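Local coordinates for prophage Lp1 protein 11 (PDB 3B7H) that probably binds DNA as a small all-helical prophage regulator of the Cro/C1-type helix-turn-helix family, at residues F7-L21 with L60-Y73. Sequence-based numbering, arbitrary orientation.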
loop_
_atom_site.group_PDB
_atom_site.type_symbol
_atom_site.label_atom_id
_atom_site.label_comp_id
_atom_site.label_asym_id
_atom_site.label_seq_id
_atom_site.Cartn_x
_atom_site.Cartn_y
_atom_site.Cartn_z
ATOM N N PHE A 7 -2.055 -11.393 -1.198
ATOM C CA PHE A 7 -2.871 -11.028 -0.042
ATOM C C PHE A 7 -3.840 -9.911 -0.409
ATOM O O PHE A 7 -5.031 -9.984 -0.104
ATOM C CB PHE A 7 -2.026 -10.541 1.131
ATOM C CG PHE A 7 -1.448 -11.632 1.977
ATOM C CD1 PHE A 7 -2.259 -12.538 2.598
ATOM C CD2 PHE A 7 -0.087 -11.721 2.172
ATOM C CE1 PHE A 7 -1.735 -13.529 3.404
ATOM C CE2 PHE A 7 0.459 -12.736 2.975
ATOM C CZ PHE A 7 -0.367 -13.619 3.595
ATOM N N VAL A 8 -3.323 -8.889 -1.072
ATOM C CA VAL A 8 -4.125 -7.722 -1.389
ATOM C C VAL A 8 -5.226 -8.033 -2.400
ATOM O O VAL A 8 -6.381 -7.633 -2.231
ATOM C CB VAL A 8 -3.214 -6.545 -1.877
ATOM C CG1 VAL A 8 -4.034 -5.463 -2.571
ATOM C CG2 VAL A 8 -2.432 -5.976 -0.674
ATOM N N SER A 9 -4.875 -8.736 -3.470
ATOM C CA SER A 9 -5.833 -8.999 -4.512
ATOM C C SER A 9 -6.913 -9.953 -4.022
ATOM O O SER A 9 -8.084 -9.789 -4.371
ATOM C CB SER A 9 -5.126 -9.486 -5.787
ATOM O OG SER A 9 -4.422 -10.689 -5.562
ATOM N N GLU A 10 -6.555 -10.923 -3.174
ATOM C CA GLU A 10 -7.559 -11.811 -2.614
ATOM C C GLU A 10 -8.513 -11.054 -1.697
ATOM O O GLU A 10 -9.721 -11.304 -1.709
ATOM C CB GLU A 10 -6.929 -12.993 -1.878
ATOM C CG GLU A 10 -6.389 -13.998 -2.859
ATOM C CD GLU A 10 -5.578 -15.153 -2.242
ATOM O OE1 GLU A 10 -5.682 -15.384 -1.009
ATOM O OE2 GLU A 10 -4.846 -15.827 -3.041
ATOM N N HIS A 11 -7.993 -10.118 -0.915
ATOM C CA HIS A 11 -8.856 -9.341 -0.024
ATOM C C HIS A 11 -9.795 -8.465 -0.837
ATOM O O HIS A 11 -10.997 -8.353 -0.554
ATOM C CB HIS A 11 -8.017 -8.453 0.910
ATOM C CG HIS A 11 -8.825 -7.782 1.962
ATOM N ND1 HIS A 11 -9.578 -8.486 2.872
ATOM C CD2 HIS A 11 -9.030 -6.475 2.232
ATOM C CE1 HIS A 11 -10.199 -7.638 3.670
ATOM N NE2 HIS A 11 -9.874 -6.412 3.306
ATOM N N LEU A 12 -9.217 -7.828 -1.832
ATOM C CA LEU A 12 -9.960 -6.988 -2.727
ATOM C C LEU A 12 -11.091 -7.766 -3.398
ATOM O O LEU A 12 -12.224 -7.302 -3.419
ATOM C CB LEU A 12 -9.026 -6.361 -3.745
ATOM C CG LEU A 12 -9.786 -5.647 -4.851
ATOM C CD1 LEU A 12 -10.647 -4.525 -4.273
ATOM C CD2 LEU A 12 -8.789 -5.129 -5.830
ATOM N N MET A 13 -10.815 -8.966 -3.887
ATOM C CA MET A 13 -11.851 -9.786 -4.482
ATOM C C MET A 13 -12.935 -10.150 -3.471
ATOM O O MET A 13 -14.100 -10.149 -3.812
ATOM C CB MET A 13 -11.232 -11.052 -5.111
ATOM C CG MET A 13 -12.209 -11.939 -5.882
ATOM S SD MET A 13 -13.098 -11.105 -7.212
ATOM C CE MET A 13 -11.810 -10.128 -7.848
ATOM N N GLU A 14 -12.580 -10.434 -2.230
ATOM C CA GLU A 14 -13.593 -10.655 -1.210
ATOM C C GLU A 14 -14.505 -9.459 -1.018
ATOM O O GLU A 14 -15.703 -9.621 -0.905
ATOM C CB GLU A 14 -12.983 -10.918 0.141
ATOM C CG GLU A 14 -12.215 -12.207 0.329
ATOM C CD GLU A 14 -11.605 -12.300 1.758
ATOM O OE1 GLU A 14 -11.781 -11.305 2.541
ATOM O OE2 GLU A 14 -10.992 -13.370 2.100
ATOM N N LEU A 15 -13.931 -8.269 -0.922
ATOM C CA LEU A 15 -14.718 -7.052 -0.752
ATOM C C LEU A 15 -15.595 -6.706 -1.952
ATOM O O LEU A 15 -16.731 -6.266 -1.777
ATOM C CB LEU A 15 -13.832 -5.849 -0.437
ATOM C CG LEU A 15 -13.024 -5.834 0.856
ATOM C CD1 LEU A 15 -12.190 -4.561 0.917
ATOM C CD2 LEU A 15 -13.911 -5.973 2.080
ATOM N N ILE A 16 -15.052 -6.839 -3.151
ATOM C CA ILE A 16 -15.804 -6.649 -4.399
ATOM C C ILE A 16 -17.009 -7.574 -4.438
ATOM O O ILE A 16 -18.135 -7.156 -4.745
ATOM C CB ILE A 16 -14.915 -6.963 -5.607
ATOM C CG1 ILE A 16 -13.919 -5.841 -5.845
ATOM C CG2 ILE A 16 -15.725 -7.169 -6.886
ATOM C CD1 ILE A 16 -12.924 -6.114 -7.009
ATOM N N THR A 17 -16.764 -8.837 -4.117
ATOM C CA THR A 17 -17.793 -9.874 -4.134
ATOM C C THR A 17 -18.895 -9.614 -3.096
ATOM O O THR A 17 -20.092 -9.790 -3.373
ATOM C CB THR A 17 -17.146 -11.259 -3.911
ATOM O OG1 THR A 17 -16.219 -11.498 -4.970
ATOM C CG2 THR A 17 -18.174 -12.365 -3.929
ATOM N N GLN A 18 -18.494 -9.187 -1.907
ATOM C CA GLN A 18 -19.472 -8.765 -0.889
ATOM C C GLN A 18 -20.348 -7.597 -1.355
ATOM O O GLN A 18 -21.486 -7.508 -0.953
ATOM C CB GLN A 18 -18.777 -8.434 0.441
ATOM C CG GLN A 18 -18.169 -9.670 1.115
ATOM C CD GLN A 18 -17.420 -9.364 2.412
ATOM O OE1 GLN A 18 -17.313 -8.194 2.848
ATOM N NE2 GLN A 18 -16.896 -10.436 3.051
ATOM N N GLN A 19 -19.853 -6.740 -2.240
ATOM C CA GLN A 19 -20.662 -5.625 -2.721
ATOM C C GLN A 19 -21.451 -5.964 -3.977
ATOM O O GLN A 19 -22.056 -5.076 -4.570
ATOM C CB GLN A 19 -19.807 -4.370 -2.967
ATOM C CG GLN A 19 -19.352 -3.658 -1.703
ATOM C CD GLN A 19 -19.056 -2.182 -1.913
ATOM O OE1 GLN A 19 -19.631 -1.519 -2.794
ATOM N NE2 GLN A 19 -18.167 -1.651 -1.088
ATOM N N ASN A 20 -21.474 -7.242 -4.363
ATOM C CA ASN A 20 -22.149 -7.679 -5.590
ATOM C C ASN A 20 -21.629 -6.929 -6.833
ATOM O O ASN A 20 -22.396 -6.597 -7.741
ATOM C CB ASN A 20 -23.683 -7.539 -5.479
ATOM C CG ASN A 20 -24.304 -8.360 -4.301
ATOM O OD1 ASN A 20 -23.687 -9.294 -3.726
ATOM N ND2 ASN A 20 -25.560 -8.018 -3.973
ATOM N N LEU A 21 -20.324 -6.654 -6.844
ATOM C CA LEU A 21 -19.635 -6.076 -7.997
ATOM C C LEU A 21 -18.795 -7.180 -8.639
ATOM O O LEU A 21 -18.702 -8.296 -8.134
ATOM C CB LEU A 21 -18.726 -4.918 -7.557
ATOM C CG LEU A 21 -19.402 -3.656 -7.017
ATOM C CD1 LEU A 21 -18.470 -2.830 -6.173
ATOM C CD2 LEU A 21 -19.925 -2.837 -8.168
ATOM N N LEU A 60 -15.150 1.368 -4.000
ATOM C CA LEU A 60 -15.799 0.549 -2.995
ATOM C C LEU A 60 -16.434 1.347 -1.863
ATOM O O LEU A 60 -17.228 0.787 -1.108
ATOM C CB LEU A 60 -14.801 -0.435 -2.418
ATOM C CG LEU A 60 -14.415 -1.573 -3.354
ATOM C CD1 LEU A 60 -13.421 -2.432 -2.630
ATOM C CD2 LEU A 60 -15.627 -2.405 -3.772
ATOM N N GLY A 61 -16.096 2.644 -1.742
ATOM C CA GLY A 61 -16.600 3.487 -0.653
ATOM C C GLY A 61 -15.949 3.202 0.697
ATOM O O GLY A 61 -16.536 3.436 1.742
ATOM N N ILE A 62 -14.731 2.681 0.675
ATOM C CA ILE A 62 -14.002 2.406 1.898
ATOM C C ILE A 62 -12.700 3.183 1.868
ATOM O O ILE A 62 -12.225 3.551 0.795
ATOM C CB ILE A 62 -13.689 0.903 2.067
ATOM C CG1 ILE A 62 -12.816 0.372 0.941
ATOM C CG2 ILE A 62 -14.974 0.074 2.112
ATOM C CD1 ILE A 62 -12.475 -1.104 1.110
ATOM N N SER A 63 -12.128 3.397 3.053
ATOM C CA SER A 63 -10.807 4.015 3.226
ATOM C C SER A 63 -9.740 2.935 3.067
ATOM O O SER A 63 -10.007 1.762 3.337
ATOM C CB SER A 63 -10.672 4.666 4.604
ATOM O OG SER A 63 -10.546 3.708 5.640
ATOM N N VAL A 64 -8.555 3.357 2.632
ATOM C CA VAL A 64 -7.402 2.486 2.495
ATOM C C VAL A 64 -7.044 1.906 3.853
ATOM O O VAL A 64 -6.695 0.739 3.967
ATOM C CB VAL A 64 -6.201 3.245 1.876
ATOM C CG1 VAL A 64 -4.866 2.513 2.107
ATOM C CG2 VAL A 64 -6.426 3.456 0.398
ATOM N N HIS A 65 -7.139 2.721 4.889
ATOM C CA HIS A 65 -6.971 2.254 6.261
ATOM C C HIS A 65 -7.858 1.060 6.568
ATOM O O HIS A 65 -7.375 0.040 7.075
ATOM C CB HIS A 65 -7.270 3.407 7.208
ATOM C CG HIS A 65 -7.220 3.053 8.650
ATOM N ND1 HIS A 65 -6.095 2.546 9.259
ATOM C CD2 HIS A 65 -8.134 3.211 9.626
ATOM C CE1 HIS A 65 -6.330 2.378 10.549
ATOM N NE2 HIS A 65 -7.564 2.768 10.796
ATOM N N ASP A 66 -9.149 1.177 6.257
ATOM C CA ASP A 66 -10.084 0.067 6.471
ATOM C C ASP A 66 -9.818 -1.138 5.564
ATOM O O ASP A 66 -9.922 -2.300 6.016
ATOM C CB ASP A 66 -11.528 0.528 6.326
ATOM C CG ASP A 66 -12.037 1.280 7.574
ATOM O OD1 ASP A 66 -11.432 1.165 8.669
ATOM O OD2 ASP A 66 -13.050 1.991 7.453
ATOM N N PHE A 67 -9.446 -0.867 4.315
ATOM C CA PHE A 67 -9.005 -1.924 3.405
ATOM C C PHE A 67 -7.975 -2.849 4.070
ATOM O O PHE A 67 -8.046 -4.060 3.936
ATOM C CB PHE A 67 -8.417 -1.337 2.112
ATOM C CG PHE A 67 -7.903 -2.388 1.170
ATOM C CD1 PHE A 67 -8.751 -2.992 0.272
ATOM C CD2 PHE A 67 -6.603 -2.833 1.259
ATOM C CE1 PHE A 67 -8.306 -4.008 -0.564
ATOM C CE2 PHE A 67 -6.140 -3.854 0.442
ATOM C CZ PHE A 67 -6.990 -4.451 -0.465
ATOM N N PHE A 68 -7.047 -2.283 4.816
ATOM C CA PHE A 68 -5.955 -3.044 5.369
ATOM C C PHE A 68 -6.242 -3.638 6.741
ATOM O O PHE A 68 -5.316 -4.144 7.380
ATOM C CB PHE A 68 -4.687 -2.191 5.420
ATOM C CG PHE A 68 -3.926 -2.143 4.112
ATOM C CD1 PHE A 68 -3.268 -3.270 3.645
ATOM C CD2 PHE A 68 -3.861 -0.977 3.369
ATOM C CE1 PHE A 68 -2.571 -3.243 2.462
ATOM C CE2 PHE A 68 -3.157 -0.953 2.171
ATOM C CZ PHE A 68 -2.512 -2.081 1.728
ATOM N N ASP A 69 -7.499 -3.603 7.188
ATOM C CA ASP A 69 -7.886 -4.186 8.461
ATOM C C ASP A 69 -8.158 -5.658 8.263
ATOM O O ASP A 69 -9.294 -6.117 8.427
ATOM C CB ASP A 69 -9.112 -3.461 9.020
ATOM C CG ASP A 69 -9.429 -3.813 10.475
ATOM O OD1 ASP A 69 -8.641 -4.544 11.152
ATOM O OD2 ASP A 69 -10.506 -3.324 10.941
ATOM N N PHE A 70 -7.107 -6.396 7.901
ATOM C CA PHE A 70 -7.144 -7.866 7.809
ATOM C C PHE A 70 -5.742 -8.382 7.955
ATOM O O PHE A 70 -4.804 -7.642 7.692
ATOM C CB PHE A 70 -7.723 -8.366 6.480
ATOM C CG PHE A 70 -6.856 -8.108 5.283
ATOM C CD1 PHE A 70 -6.132 -9.126 4.709
ATOM C CD2 PHE A 70 -6.795 -6.843 4.705
ATOM C CE1 PHE A 70 -5.344 -8.907 3.600
ATOM C CE2 PHE A 70 -6.011 -6.611 3.600
ATOM C CZ PHE A 70 -5.297 -7.646 3.028
ATOM N N PRO A 71 -5.587 -9.641 8.400
ATOM C CA PRO A 71 -4.262 -10.263 8.566
ATOM C C PRO A 71 -3.611 -10.562 7.234
ATOM O O PRO A 71 -4.289 -10.995 6.332
ATOM C CB PRO A 71 -4.581 -11.586 9.278
ATOM C CG PRO A 71 -5.966 -11.426 9.814
ATOM C CD PRO A 71 -6.654 -10.568 8.816
ATOM N N PRO A 72 -2.295 -10.387 7.111
ATOM C CA PRO A 72 -1.279 -10.034 8.109
ATOM C C PRO A 72 -1.125 -8.531 8.403
ATOM O O PRO A 72 -0.372 -8.164 9.299
ATOM C CB PRO A 72 0.006 -10.541 7.454
ATOM C CG PRO A 72 -0.225 -10.305 5.997
ATOM C CD PRO A 72 -1.697 -10.579 5.775
ATOM N N TYR A 73 -1.822 -7.683 7.656
ATOM C CA TYR A 73 -1.528 -6.258 7.655
ATOM C C TYR A 73 -2.015 -5.528 8.906
ATOM O O TYR A 73 -1.517 -4.450 9.209
ATOM C CB TYR A 73 -2.099 -5.607 6.405
ATOM C CG TYR A 73 -1.477 -6.143 5.150
ATOM C CD1 TYR A 73 -2.188 -6.978 4.321
ATOM C CD2 TYR A 73 -0.151 -5.873 4.829
ATOM C CE1 TYR A 73 -1.613 -7.496 3.148
ATOM C CE2 TYR A 73 0.436 -6.395 3.662
ATOM C CZ TYR A 73 -0.311 -7.195 2.828
ATOM O OH TYR A 73 0.221 -7.740 1.672
HETATM O O HOH W 1 -11.138 -4.482 4.827
#
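Phe67 is a knob in a hole formed by Val8, His11, Leu12 and Leu15 of helix 4-18. Its flat ring gets there by turning CG away from the backbone N (chi1 178°), with CZ 3.8 Å from Val8 CG1, while Ile53 and Cys57 of helix 50-60 also touch it. Branched Leu60 spreads its two methyls: CD1 meets Leu12 CD1 at 3.8 Å and CD2 meets Leu21 CD1. Leu15 CD1 and Ile62 CD1 press tightly together. His11, flat yet polar, suits the border of this core. One face stacks on Phe70, centroids 3.7 Å apart and planes at 14°, and its edge points at the face of Phe67 in a T-shaped pair. Its NE2 hydrogen-bonds a water, 2.8 Å away, that donates to Asp66 O. Beyond, Pro72 lays CD squarely over the Phe7 ring; its C-H bonds, polarised by the adjacent nitrogen, suit an aromatic face. At the other end, the long Gln19 side chain carries its NE2 to Leu60 O (2.6 Å, N-H...O 166°), on an in-plane lone pair, at the Schellman turn closing helix 50-60. The apolar, aromatic interior thus supplies adhesion, while the few polar bonds at its edge probably fix how the C-terminal segment sits on the first helix.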